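Local coordinates for chymotrypsin (Cellulomonas bogoriensis, PDB 2EA3), which probably cleaves peptide bonds as a chymotrypsin-like serine endopeptidase of the S1 family, this chain being its trypsin-fold protease domain, at residues G49-F52 and D56-F59. Residues are numbered along the deposited sequence; the frame is centred on the assembly and turned at random.
Sequences GSSF and DYAF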
loop_
_atom_site.group_PDB
_atom_site.type_symbol
_atom_site.label_atom_id
_atom_site.label_comp_id
_atom_site.label_asym_id
_atom_site.label_seq_id
_atom_site.Cartn_x
_atom_site.Cartn_y
_atom_site.Cartn_z
ATOM N N GLY A 49 0.629 1.430 14.754
ATOM C CA GLY A 49 -0.615 0.683 14.662
ATOM C C GLY A 49 -0.422 -0.282 13.517
ATOM O O GLY A 49 0.048 0.117 12.423
ATOM N N SER A 50 -0.724 -1.552 13.775
ATOM C CA SER A 50 -0.556 -2.606 12.768
ATOM C C SER A 50 -1.548 -3.713 13.042
ATOM O O SER A 50 -1.662 -4.187 14.187
ATOM C CB SER A 50 0.867 -3.183 12.788
ATOM O OG SER A 50 1.043 -4.154 11.765
ATOM N N SER A 51 -2.264 -4.117 11.997
ATOM C CA SER A 51 -3.240 -5.185 12.101
ATOM C C SER A 51 -2.978 -6.225 11.019
ATOM O O SER A 51 -3.133 -5.940 9.830
ATOM C CB SER A 51 -4.657 -4.641 11.966
ATOM O OG SER A 51 -5.598 -5.669 12.252
ATOM N N PHE A 52 -2.527 -7.403 11.444
ATOM C CA PHE A 52 -2.226 -8.531 10.550
ATOM C C PHE A 52 -2.013 -9.750 11.444
ATOM O O PHE A 52 -1.337 -9.633 12.484
ATOM C CB PHE A 52 -0.961 -8.280 9.708
ATOM C CG PHE A 52 -0.550 -9.458 8.875
ATOM C CD1 PHE A 52 -1.162 -9.706 7.647
ATOM C CD2 PHE A 52 0.440 -10.333 9.332
ATOM C CE1 PHE A 52 -0.789 -10.811 6.865
ATOM C CE2 PHE A 52 0.824 -11.439 8.570
ATOM C CZ PHE A 52 0.206 -11.683 7.341
ATOM N N ASP A 56 -4.823 -6.391 6.900
ATOM C CA ASP A 56 -3.404 -6.238 6.566
ATOM C C ASP A 56 -3.090 -4.751 6.382
ATOM O O ASP A 56 -2.905 -4.260 5.271
ATOM C CB ASP A 56 -2.997 -7.100 5.356
ATOM C CG ASP A 56 -1.468 -7.199 5.187
ATOM O OD1 ASP A 56 -1.019 -7.829 4.196
ATOM O OD2 ASP A 56 -0.732 -6.629 6.038
ATOM N N TYR A 57 -3.049 -4.034 7.495
ATOM C CA TYR A 57 -2.780 -2.602 7.440
ATOM C C TYR A 57 -1.924 -2.117 8.577
ATOM O O TYR A 57 -1.889 -2.732 9.639
ATOM C CB TYR A 57 -4.055 -1.743 7.344
ATOM C CG TYR A 57 -5.062 -1.842 8.482
ATOM C CD1 TYR A 57 -6.288 -2.476 8.294
ATOM C CD2 TYR A 57 -4.787 -1.298 9.748
ATOM C CE1 TYR A 57 -7.237 -2.569 9.358
ATOM C CE2 TYR A 57 -5.734 -1.368 10.799
ATOM C CZ TYR A 57 -6.943 -1.992 10.596
ATOM O OH TYR A 57 -7.855 -2.060 11.645
ATOM N N ALA A 58 -1.275 -0.985 8.336
ATOM C CA ALA A 58 -0.443 -0.342 9.343
ATOM C C ALA A 58 -0.315 1.126 9.048
ATOM O O ALA A 58 -0.497 1.563 7.916
ATOM C CB ALA A 58 0.931 -1.006 9.421
ATOM N N PHE A 59 0.012 1.883 10.085
ATOM C CA PHE A 59 0.254 3.302 9.972
ATOM C C PHE A 59 1.646 3.536 10.523
ATOM O O PHE A 59 1.967 3.060 11.621
ATOM C CB PHE A 59 -0.782 4.071 10.815
ATOM C CG PHE A 59 -0.422 5.514 11.068
ATOM C CD1 PHE A 59 -0.190 6.397 10.014
ATOM C CD2 PHE A 59 -0.335 5.989 12.377
ATOM C CE1 PHE A 59 0.139 7.732 10.259
ATOM C CE2 PHE A 59 0.011 7.338 12.616
ATOM C CZ PHE A 59 0.228 8.197 11.556
#
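S51 and Y57 form the hydrogen-bonded pair of an antiparallel beta hairpin, strands 45-51 and 57-62, in the first of the two six-stranded barrels of the chymotrypsin fold. S51 N meets Y57 O at 2.8 Å, almost straight, and Y57 N returns a bond to S51 O at 3.0 Å. The next link is F59 N to G49 O at 2.9 Å; this same oxygen lies 3.3 Å from A58 CB. The buried part is A58, on the face opposite S51 and Y57, and D56, where the strands part. The D56 CG stands anti to the backbone N (chi1 -167°), which lays the carboxylate alongside the F52 ring, the two planes 45° apart and F52 CD1 3.5 Å from D56 OD2. D56 OD1 is hydrogen-bonded to S152 OG and OD2 to the backbone N of H32, consistent with D56 being the aspartate of a Ser-His-Asp triad with H32 and S137. An asparagine here would keep one accepting oxygen but put an NH2 in place of the other, and would probably leave either S152 OG or H32 N without its partner. S51 and Y57 lie on the other, partly exposed face, where I172 and A175 of helix 169-176 touch the tyrosine. S51 OG is hydrogen-bonded to N55 OD1; with Y57 CG between the backbone N and the carbonyl carbon (chi1 61°), the ring reaches across to S51 in a CH-pi contact, S51 CB over one face, 3.6 Å from Y57 CE2, toward the rim.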